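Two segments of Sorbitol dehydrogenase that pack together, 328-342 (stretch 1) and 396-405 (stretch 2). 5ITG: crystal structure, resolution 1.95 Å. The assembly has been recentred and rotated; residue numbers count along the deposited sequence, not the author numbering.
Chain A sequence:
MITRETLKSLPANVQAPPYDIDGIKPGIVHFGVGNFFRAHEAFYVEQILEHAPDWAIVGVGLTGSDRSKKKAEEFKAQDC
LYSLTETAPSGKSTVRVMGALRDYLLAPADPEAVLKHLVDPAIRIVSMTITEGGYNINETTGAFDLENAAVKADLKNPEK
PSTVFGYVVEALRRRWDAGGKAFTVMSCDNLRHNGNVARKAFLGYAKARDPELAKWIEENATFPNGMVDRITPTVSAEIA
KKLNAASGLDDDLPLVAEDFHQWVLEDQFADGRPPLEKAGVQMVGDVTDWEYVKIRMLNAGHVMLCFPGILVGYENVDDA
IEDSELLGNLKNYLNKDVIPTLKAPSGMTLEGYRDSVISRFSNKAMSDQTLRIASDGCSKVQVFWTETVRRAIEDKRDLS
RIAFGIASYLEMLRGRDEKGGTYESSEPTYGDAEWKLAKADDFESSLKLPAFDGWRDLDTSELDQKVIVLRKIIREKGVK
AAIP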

# COMPACT_ATOMS: atom_id res chain seq x y z
N GLY A 328 -16.00 4.17 20.24
CA GLY A 328 -17.15 3.29 20.40
C GLY A 328 -17.97 3.20 19.13
O GLY A 328 -18.45 2.12 18.76
N ASN A 329 -18.14 4.33 18.45
CA ASN A 329 -18.91 4.39 17.21
C ASN A 329 -18.22 3.57 16.12
O ASN A 329 -18.88 2.88 15.35
N LEU A 330 -16.89 3.66 16.06
CA LEU A 330 -16.11 2.90 15.08
C LEU A 330 -16.30 1.40 15.32
O LEU A 330 -16.52 0.63 14.37
N LYS A 331 -16.20 0.98 16.58
CA LYS A 331 -16.36 -0.43 16.91
C LYS A 331 -17.77 -0.92 16.59
O LYS A 331 -17.95 -2.04 16.11
N ASN A 332 -18.76 -0.09 16.86
CA ASN A 332 -20.15 -0.46 16.59
C ASN A 332 -20.40 -0.60 15.09
O ASN A 332 -21.15 -1.48 14.66
N TYR A 333 -19.81 0.29 14.30
CA TYR A 333 -19.94 0.24 12.84
C TYR A 333 -19.31 -1.07 12.34
O TYR A 333 -19.93 -1.82 11.59
N LEU A 334 -18.07 -1.34 12.75
CA LEU A 334 -17.41 -2.56 12.33
C LEU A 334 -18.14 -3.82 12.80
O LEU A 334 -18.33 -4.75 12.01
N ASN A 335 -18.56 -3.85 14.06
CA ASN A 335 -19.26 -5.03 14.60
C ASN A 335 -20.67 -5.26 14.07
O ASN A 335 -21.04 -6.39 13.74
N LYS A 336 -21.45 -4.19 13.98
CA LYS A 336 -22.84 -4.31 13.56
C LYS A 336 -23.16 -4.14 12.08
O LYS A 336 -24.14 -4.72 11.60
N ASP A 337 -22.37 -3.35 11.37
CA ASP A 337 -22.65 -3.10 9.95
C ASP A 337 -21.74 -3.80 8.95
O ASP A 337 -22.23 -4.35 7.95
N VAL A 338 -20.44 -3.80 9.20
CA VAL A 338 -19.50 -4.41 8.27
C VAL A 338 -19.28 -5.91 8.44
O VAL A 338 -19.52 -6.68 7.51
N ILE A 339 -18.83 -6.33 9.62
CA ILE A 339 -18.57 -7.74 9.86
C ILE A 339 -19.72 -8.69 9.48
O ILE A 339 -19.49 -9.75 8.88
N PRO A 340 -20.98 -8.31 9.79
CA PRO A 340 -22.09 -9.21 9.43
C PRO A 340 -22.35 -9.30 7.92
O PRO A 340 -23.03 -10.21 7.46
N THR A 341 -21.79 -8.37 7.15
CA THR A 341 -21.99 -8.39 5.70
C THR A 341 -20.67 -8.49 4.93
O THR A 341 -20.59 -8.09 3.77
N LEU A 342 -19.66 -9.05 5.59
CA LEU A 342 -18.33 -9.20 5.00
C LEU A 342 -17.87 -10.66 5.00
O LEU A 342 -17.86 -11.30 6.05
N LYS A 396 -32.32 -4.96 4.45
CA LYS A 396 -33.18 -4.24 5.39
C LYS A 396 -32.64 -4.25 6.82
O LYS A 396 -33.35 -4.61 7.76
N ARG A 397 -31.38 -3.85 6.97
CA ARG A 397 -30.75 -3.81 8.28
C ARG A 397 -30.70 -2.38 8.82
O ARG A 397 -30.95 -1.44 8.07
N ASP A 398 -30.39 -2.22 10.10
CA ASP A 398 -30.33 -0.90 10.72
C ASP A 398 -29.39 0.04 9.96
O ASP A 398 -28.25 -0.30 9.68
N LEU A 399 -29.88 1.24 9.66
CA LEU A 399 -29.11 2.23 8.91
C LEU A 399 -28.54 3.36 9.76
O LEU A 399 -27.81 4.22 9.25
N SER A 400 -28.85 3.35 11.05
CA SER A 400 -28.41 4.38 11.98
C SER A 400 -26.95 4.80 11.88
O SER A 400 -26.67 5.98 11.67
N ARG A 401 -26.02 3.86 12.05
CA ARG A 401 -24.59 4.18 12.00
C ARG A 401 -24.12 4.52 10.60
O ARG A 401 -23.22 5.35 10.42
N ILE A 402 -24.71 3.87 9.60
CA ILE A 402 -24.36 4.13 8.22
C ILE A 402 -24.75 5.57 7.88
O ILE A 402 -23.99 6.31 7.23
N ALA A 403 -25.92 5.98 8.35
CA ALA A 403 -26.40 7.34 8.10
C ALA A 403 -25.54 8.36 8.84
O ALA A 403 -25.32 9.47 8.35
N PHE A 404 -25.06 7.97 10.02
CA PHE A 404 -24.21 8.85 10.81
C PHE A 404 -22.90 9.14 10.06
O PHE A 404 -22.40 10.26 10.05
N GLY A 405 -22.34 8.10 9.44
CA GLY A 405 -21.10 8.31 8.71
C GLY A 405 -21.31 9.30 7.57
O GLY A 405 -20.49 10.19 7.35

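The centre of this contact is an ion pair rather than an apolar seam: the side chain of Arg401 sits as a knob in a hole formed by Asn329, Asn332, Lys336 and Asp337, and there it meets a buried carboxylate. Two hydrogen bonds define the pair. Arg401 NE donates to Asp337 OD2 at 2.7 Å and Arg401 NH2 donates to Asp337 OD1 at 2.9 Å, each with an N-H...acceptor angle of 152°, so two neighbouring nitrogens of the guanidinium grip both carboxylate oxygens in a bidentate salt bridge.

The rotamers account for this meeting. The CA-to-CB bond of Arg401 points toward the helix of stretch 1; with chi1 to chi3 of m, t and m, Arg401 CD lies against the helix and the guanidinium turns to lie beside the carboxylate of Asp337. Asp337 starts sideways, but chi1 near -53° (m) brings its carboxylate nearer to stretch 2. The same guanidinium has another anionic neighbour on its own stretch, since Arg401 NH1 forms a salt bridge with Asp398 OD2 at 3.1 Å. The other oxygen of that carboxylate, Asp398 OD1, accepts from Ser400 OG at 2.9 Å and, through a weak capping bond of 3.4 Å, from Ser400 N. Asp398 (chi1 t) thus links the start of the helix to the arginine.

Asp337 supplies the ionic wall of the hole; Lys336 and Asn332 add contacts from CB, and Asn329 one from ND2. Lys336 CB lies over one face of the guanidinium, 3.5 Å from Arg401 NH2, while chi1 and chi2, both m, belong to a chain whose end leads away. Asn332 CB (chi1 m) approaches Arg401 CD at 3.7 Å, and Asn329 ND2 lies 4.0 Å from Arg401 CG. Asn329 (chi1 t) and Phe404 (chi1 t) each point toward the other stretch; the 2.8 Å between Asn329 OD1 and Phe404 CE2 is a clash and supports no interaction. Asn329 OD1 is also buried without a polar partner.

Two waters extend the carboxylate's reach. Water 1 donates to Asp337 OD1 at 2.8 Å and to Asp398 O at 2.7 Å, and accepts from Ile402 N at 3.1 Å. Water 2 donates to the same two oxygens, Asp337 OD1 at 2.5 Å and Asp398 O at 2.7 Å. Asp337 OD1 and Asp398 O, 3.8 Å apart, are both acceptors, so neither can bond the other directly; each water bridges them by donating to both.

Arg397 makes a second, weaker polar contact, near the end of stretch 1. With chi1 m, chi2 t and chi3 p, it points toward that stretch and brings Arg397 NH2 to 2.6 Å from Lys336 O; the N-H...acceptor angle of 118° makes this hydrogen bond weak despite its length. Pro340 CB lies 3.5 Å from Arg397 NH2, and Thr341 CG2 (chi1 p) lies 3.5 Å from Arg397 NE.

Apolar packing is modest. Ile402, with chi1 m and chi2 t, starts sideways but ends nearer, placing Ile402 CG1 4.5 Å from Tyr333 CE1 at the ring edge and 4.2 Å from Asp337 CG.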

# COMPACT_ATOMS: atom_id res chain seq x y z
CB ASN A 329 -19.05 5.85 16.76
CG ASN A 329 -20.24 6.07 15.83
OD1 ASN A 329 -20.50 7.20 15.41
ND2 ASN A 329 -20.97 5.02 15.51
CB LEU A 330 -14.62 3.25 15.18
CG LEU A 330 -13.65 2.38 14.36
CD1 LEU A 330 -14.02 2.45 12.89
CD2 LEU A 330 -12.20 2.87 14.57
CB LYS A 331 -16.09 -0.68 18.40
CG LYS A 331 -14.64 -0.53 18.83
CD LYS A 331 -14.55 -0.70 20.34
CE LYS A 331 -13.14 -0.52 20.85
NZ LYS A 331 -13.10 -0.68 22.33
CB ASN A 332 -21.12 0.56 17.20
CG ASN A 332 -21.07 0.58 18.72
OD1 ASN A 332 -20.62 -0.39 19.35
ND2 ASN A 332 -21.54 1.67 19.33
CB TYR A 333 -19.22 1.44 12.21
CG TYR A 333 -19.07 1.42 10.70
CD1 TYR A 333 -20.19 1.45 9.86
CD2 TYR A 333 -17.81 1.39 10.10
CE1 TYR A 333 -20.05 1.47 8.46
CE2 TYR A 333 -17.66 1.40 8.70
CZ TYR A 333 -18.79 1.44 7.89
OH TYR A 333 -18.65 1.46 6.51
CB LEU A 334 -15.97 -2.57 12.83
CG LEU A 334 -15.08 -1.49 12.20
CD1 LEU A 334 -13.71 -1.55 12.85
CD2 LEU A 334 -14.97 -1.71 10.69
CB ASN A 335 -19.37 -4.95 16.12
CG ASN A 335 -18.05 -5.15 16.81
OD1 ASN A 335 -17.20 -5.91 16.34
ND2 ASN A 335 -17.86 -4.48 17.94
CB LYS A 336 -23.68 -3.31 14.36
CG LYS A 336 -23.44 -3.39 15.86
CD LYS A 336 -23.74 -4.77 16.42
CE LYS A 336 -23.29 -4.89 17.87
NZ LYS A 336 -23.42 -6.29 18.40
CB ASP A 337 -22.61 -1.59 9.68
CG ASP A 337 -23.51 -0.81 10.63
OD1 ASP A 337 -24.72 -1.12 10.68
OD2 ASP A 337 -23.01 0.09 11.32
CB VAL A 338 -18.13 -3.70 8.33
CG1 VAL A 338 -17.18 -4.28 7.25
CG2 VAL A 338 -18.31 -2.20 8.12
CB ILE A 339 -18.16 -7.99 11.35
CG1 ILE A 339 -16.72 -7.47 11.57
CG2 ILE A 339 -18.21 -9.48 11.69
CD1 ILE A 339 -16.22 -7.59 13.00
CB PRO A 340 -23.28 -8.61 10.18
CG PRO A 340 -22.62 -7.89 11.35
CD PRO A 340 -21.43 -7.25 10.69
CB THR A 341 -22.76 -7.13 5.24
OG1 THR A 341 -21.94 -5.96 5.40
CG2 THR A 341 -24.03 -6.95 6.08
CB LEU A 342 -17.31 -8.36 5.78
CG LEU A 342 -15.85 -8.45 5.33
CD1 LEU A 342 -15.74 -7.99 3.87
CD2 LEU A 342 -14.97 -7.57 6.23
CB LYS A 396 -34.59 -4.83 5.34
CG LYS A 396 -35.18 -4.81 3.92
CD LYS A 396 -36.46 -5.63 3.80
CE LYS A 396 -37.03 -5.53 2.38
NZ LYS A 396 -38.22 -6.40 2.15
CB ARG A 397 -29.34 -4.41 8.18
CG ARG A 397 -29.36 -5.92 7.96
CD ARG A 397 -28.12 -6.40 7.23
NE ARG A 397 -26.89 -5.95 7.87
CZ ARG A 397 -26.52 -6.28 9.10
NH1 ARG A 397 -27.29 -7.06 9.85
NH2 ARG A 397 -25.37 -5.83 9.58
CB ASP A 398 -29.89 -1.01 12.18
CG ASP A 398 -29.81 0.35 12.87
OD1 ASP A 398 -30.75 1.15 12.72
OD2 ASP A 398 -28.80 0.61 13.56
CB LEU A 399 -30.00 2.82 7.81
CG LEU A 399 -30.56 1.81 6.80
CD1 LEU A 399 -31.60 2.45 5.90
CD2 LEU A 399 -29.42 1.25 5.98
CB SER A 400 -28.70 3.95 13.42
OG SER A 400 -30.10 3.83 13.61
CB ARG A 401 -23.77 3.03 12.57
CG ARG A 401 -23.99 2.79 14.07
CD ARG A 401 -23.51 1.40 14.47
NE ARG A 401 -24.22 0.37 13.72
CZ ARG A 401 -25.44 -0.08 14.04
NH1 ARG A 401 -26.08 0.40 15.09
NH2 ARG A 401 -26.02 -1.00 13.28
CB ILE A 402 -25.08 3.12 7.28
CG1 ILE A 402 -24.41 1.75 7.42
CG2 ILE A 402 -25.03 3.59 5.82
CD1 ILE A 402 -25.17 0.61 6.78
CB ALA A 403 -27.86 7.47 8.53
CB PHE A 404 -23.88 8.22 12.17
CG PHE A 404 -22.86 8.99 12.95
CD1 PHE A 404 -23.19 10.18 13.58
CD2 PHE A 404 -21.53 8.56 12.98
CE1 PHE A 404 -22.22 10.95 14.23
CE2 PHE A 404 -20.55 9.31 13.62
CZ PHE A 404 -20.90 10.51 14.25
O HOH W 1 -26.18 1.26 10.42
O HOH W 2 -26.59 -2.45 9.59